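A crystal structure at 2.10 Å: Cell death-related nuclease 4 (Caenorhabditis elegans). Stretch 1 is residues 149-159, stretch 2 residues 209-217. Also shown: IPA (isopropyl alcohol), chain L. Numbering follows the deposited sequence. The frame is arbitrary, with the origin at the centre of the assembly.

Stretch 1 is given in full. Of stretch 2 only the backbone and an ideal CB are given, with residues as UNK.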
# COMPACT_ATOMS: atom_id res chain seq x y z
N ILE B 149 14.87 -27.24 -2.25
CA ILE B 149 15.62 -27.58 -1.05
C ILE B 149 15.38 -26.55 0.05
O ILE B 149 15.82 -25.41 -0.05
CB ILE B 149 17.13 -27.66 -1.35
CG1 ILE B 149 17.38 -28.66 -2.49
CG2 ILE B 149 17.90 -28.04 -0.08
CD1 ILE B 149 18.83 -28.89 -2.83
N ASN B 150 14.67 -26.97 1.09
CA ASN B 150 14.50 -26.16 2.28
C ASN B 150 15.73 -26.33 3.16
O ASN B 150 15.87 -27.34 3.85
CB ASN B 150 13.23 -26.55 3.03
CG ASN B 150 12.89 -25.60 4.17
OD1 ASN B 150 13.77 -25.00 4.77
ND2 ASN B 150 11.61 -25.47 4.45
N LEU B 151 16.63 -25.35 3.12
CA LEU B 151 17.92 -25.48 3.78
C LEU B 151 17.79 -25.51 5.29
O LEU B 151 18.60 -26.15 5.98
CB LEU B 151 18.85 -24.33 3.36
CG LEU B 151 20.33 -24.53 3.70
CD1 LEU B 151 20.92 -25.67 2.89
CD2 LEU B 151 21.11 -23.26 3.46
N TYR B 152 16.78 -24.83 5.82
CA TYR B 152 16.58 -24.78 7.26
C TYR B 152 16.11 -26.13 7.79
O TYR B 152 16.39 -26.50 8.93
CB TYR B 152 15.55 -23.70 7.63
CG TYR B 152 15.40 -23.51 9.12
CD1 TYR B 152 16.32 -22.77 9.84
CD2 TYR B 152 14.33 -24.07 9.81
CE1 TYR B 152 16.19 -22.59 11.20
CE2 TYR B 152 14.19 -23.90 11.17
CZ TYR B 152 15.12 -23.16 11.86
OH TYR B 152 14.99 -22.98 13.22
N LYS B 153 15.39 -26.86 6.95
CA LYS B 153 14.93 -28.19 7.31
C LYS B 153 16.11 -29.15 7.43
O LYS B 153 16.14 -30.01 8.31
CB LYS B 153 13.94 -28.71 6.27
CG LYS B 153 13.37 -30.07 6.58
CD LYS B 153 12.40 -30.50 5.50
CE LYS B 153 11.87 -31.90 5.74
NZ LYS B 153 11.00 -32.33 4.63
N ILE B 154 17.09 -29.00 6.55
CA ILE B 154 18.31 -29.80 6.61
C ILE B 154 19.12 -29.38 7.83
O ILE B 154 19.71 -30.22 8.51
CB ILE B 154 19.17 -29.63 5.34
CG1 ILE B 154 18.33 -29.97 4.10
CG2 ILE B 154 20.42 -30.51 5.41
CD1 ILE B 154 19.05 -29.74 2.79
N PHE B 155 19.13 -28.08 8.10
CA PHE B 155 19.82 -27.53 9.25
C PHE B 155 19.26 -28.11 10.55
O PHE B 155 20.00 -28.33 11.51
CB PHE B 155 19.70 -26.01 9.26
CG PHE B 155 20.18 -25.36 10.52
CD1 PHE B 155 21.53 -25.34 10.84
CD2 PHE B 155 19.28 -24.76 11.39
CE1 PHE B 155 21.97 -24.74 12.00
CE2 PHE B 155 19.72 -24.16 12.55
CZ PHE B 155 21.06 -24.15 12.86
N THR B 156 17.96 -28.37 10.57
CA THR B 156 17.32 -29.00 11.71
C THR B 156 17.88 -30.40 11.93
O THR B 156 18.20 -30.78 13.06
CB THR B 156 15.79 -29.08 11.53
OG1 THR B 156 15.23 -27.76 11.55
CG2 THR B 156 15.14 -29.90 12.64
N ASN B 157 17.98 -31.17 10.85
CA ASN B 157 18.51 -32.53 10.92
C ASN B 157 19.98 -32.54 11.32
O ASN B 157 20.42 -33.39 12.09
CB ASN B 157 18.33 -33.25 9.59
CG ASN B 157 16.87 -33.39 9.20
OD1 ASN B 157 15.98 -33.33 10.05
ND2 ASN B 157 16.62 -33.59 7.91
N GLU B 158 20.74 -31.58 10.78
CA GLU B 158 22.16 -31.46 11.10
C GLU B 158 22.37 -31.11 12.56
O GLU B 158 23.41 -31.44 13.14
CB GLU B 158 22.81 -30.40 10.21
CG GLU B 158 23.13 -30.87 8.80
CD GLU B 158 24.17 -31.97 8.77
OE1 GLU B 158 25.35 -31.67 9.05
OE2 GLU B 158 23.82 -33.13 8.48
N MET B 159 21.39 -30.44 13.16
CA MET B 159 21.51 -29.96 14.53
C MET B 159 21.41 -31.12 15.53
O MET B 159 22.15 -31.16 16.51
CB MET B 159 20.44 -28.91 14.82
CG MET B 159 20.80 -27.94 15.92
SD MET B 159 19.95 -26.36 15.74
CE MET B 159 20.62 -25.45 17.13
N UNK B 209 29.72 -31.84 6.40
CA UNK B 209 29.26 -33.19 6.10
C UNK B 209 27.75 -33.33 5.96
O UNK B 209 27.21 -34.43 6.06
CB UNK B 209 29.75 -34.14 7.19
N UNK B 210 27.07 -32.21 5.71
CA UNK B 210 25.62 -32.24 5.54
C UNK B 210 25.24 -32.83 4.18
O UNK B 210 25.98 -32.68 3.20
CB UNK B 210 25.04 -30.83 5.69
N UNK B 211 24.11 -33.52 4.14
CA UNK B 211 23.60 -34.13 2.91
C UNK B 211 22.44 -33.32 2.35
O UNK B 211 21.32 -33.38 2.87
CB UNK B 211 23.16 -35.57 3.17
N UNK B 212 22.71 -32.56 1.29
CA UNK B 212 21.75 -31.62 0.74
C UNK B 212 21.03 -32.18 -0.48
O UNK B 212 21.66 -32.59 -1.46
CB UNK B 212 22.45 -30.31 0.37
N UNK B 213 19.70 -32.20 -0.41
CA UNK B 213 18.86 -32.69 -1.50
C UNK B 213 17.47 -32.06 -1.42
O UNK B 213 17.13 -31.44 -0.41
CB UNK B 213 18.76 -34.22 -1.46
N UNK B 214 16.69 -32.19 -2.48
CA UNK B 214 15.28 -31.82 -2.46
C UNK B 214 14.57 -32.52 -1.31
O UNK B 214 14.54 -33.75 -1.26
CB UNK B 214 14.61 -32.17 -3.79
N UNK B 215 14.01 -31.74 -0.39
CA UNK B 215 13.32 -32.28 0.78
C UNK B 215 11.87 -31.80 0.89
O UNK B 215 11.15 -32.21 1.80
CB UNK B 215 14.08 -31.90 2.05
N UNK B 216 11.46 -30.94 -0.03
CA UNK B 216 10.08 -30.46 -0.07
C UNK B 216 9.55 -30.43 -1.50
O UNK B 216 10.25 -30.05 -2.43
CB UNK B 216 9.98 -29.07 0.56
N UNK B 217 8.29 -30.86 -1.64
CA UNK B 217 7.61 -30.89 -2.93
C UNK B 217 6.27 -30.18 -2.81
O UNK B 217 5.67 -30.14 -1.73
CB UNK B 217 7.42 -32.33 -3.42
C1 IPA L . 11.08 -24.39 8.39
C2 IPA L . 10.73 -23.18 7.55
C3 IPA L . 10.03 -22.14 8.40
O2 IPA L . 9.87 -23.58 6.51

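Position 209 has phi/psi of 100/19°. Positive phi by itself favours glycine, and the ideal CB lies 5.4 Å from Glu 158 OE1, so stretch 1 leaves room for more; the evidence is in the backbone. The residue is Gly 209, which ends the preceding helix in a Schellman motif.

At position 210, CA-to-CB points toward stretch 1, and the ideal CB already sits 3.4 Å from Glu 158 CD, which is tight, and 4.6 Å from Ile 154 CG2. So close a carboxylate leaves little room for growth in that direction, and a small side chain is the simplest answer. Ala 210 supplies a single methyl.

Position 211 points sideways, and its ideal CB has nothing of stretch 1 within 5.5 Å. Almost any residue could stand here, long polar ones included. It is Lys 211, whose end leads away from stretch 1; its backbone O lies 3.9 Å from Ile 154 CG2.

The CB at position 212 also points sideways, but stretch 1 offers it carbon: Ile 154 CD1 at 4.2 Å and Ile 149 CD1 at 5.0 Å. Valine, isoleucine or leucine would all suit such a setting. Val 212, with chi1 t, places CG1 3.7 Å from Ile 149 CG2 and 3.8 Å from Ile 154 CD1, so one methyl touches both isoleucines.

Position 213 turns its CB away, and stretch 1 constrains it little. Thr 213 fills it; the main chain makes the nearer contact, with Thr 213 O 3.5 Å from Ile 149 CG1.

Position 214 points away too, yet its ideal CB is 4.7 Å from Ile 149 CG1, so a branched or flexible apolar chain could still reach that isoleucine. Val 214 does so, its CG2 4.2 Å from Ile 149 CG1.

Position 215 offers the richest evidence. CB points toward stretch 1, 5.1 Å from Asn 150 N, and the main chain of Asn 150 presents both a donor and an acceptor. A short side chain carrying both functions is called for: asparagine fits best, while aspartate would lack the amide donor. Asn 215, at chi1 53° (p), accepts from Asn 150 N through OD1 (2.8 Å, 160°) and donates from ND2 to Asn 150 O (2.9 Å, 170°), so its amide pairs with the backbone much as a neighbouring strand would. Asn 215 ND2 also lies 3.3 Å from Ile 154 CG1, and Lys 153 NZ donates to Asn 215 O at 2.8 Å.

At position 216, CB points toward stretch 1, 4.8 Å from Asn 150 CB and 5.3 Å from Lys 153 NZ. With the Asn 150 amide as a donor, an acceptor-bearing chain such as glutamate or glutamine is suitable. Glu 216 extends with chi2 t and takes a hydrogen bond at OE2 from Asn 150 ND2 (2.9 Å, 143°), while Asn 150 OD1 caps the helix.

Position 217 is out of reach of stretch 1, which sets no preference; it is Leu 217.

Stretch 2, residues 209-217: GAKVTVNEL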
# COMPACT_ATOMS: atom_id res chain seq x y z
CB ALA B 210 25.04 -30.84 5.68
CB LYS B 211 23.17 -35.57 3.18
CG LYS B 211 22.95 -36.40 1.92
CD LYS B 211 23.36 -37.85 2.12
CE LYS B 211 23.75 -38.53 0.81
NZ LYS B 211 24.40 -39.85 1.05
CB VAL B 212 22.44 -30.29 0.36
CG1 VAL B 212 21.43 -29.27 -0.14
CG2 VAL B 212 23.20 -29.74 1.56
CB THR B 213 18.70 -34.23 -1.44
OG1 THR B 213 19.92 -34.83 -1.01
CG2 THR B 213 18.32 -34.78 -2.81
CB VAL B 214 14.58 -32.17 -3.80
CG1 VAL B 214 13.06 -32.03 -3.69
CG2 VAL B 214 15.12 -31.29 -4.93
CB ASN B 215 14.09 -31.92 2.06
CG ASN B 215 14.37 -30.44 2.17
OD1 ASN B 215 13.89 -29.63 1.37
ND2 ASN B 215 15.16 -30.07 3.17
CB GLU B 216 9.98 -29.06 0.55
CG GLU B 216 10.14 -29.06 2.07
CD GLU B 216 9.75 -27.74 2.70
OE1 GLU B 216 9.38 -26.80 1.97
OE2 GLU B 216 9.81 -27.63 3.95
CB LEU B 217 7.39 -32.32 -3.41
CG LEU B 217 8.59 -33.28 -3.36
CD1 LEU B 217 8.11 -34.71 -3.53
CD2 LEU B 217 9.60 -32.92 -4.43
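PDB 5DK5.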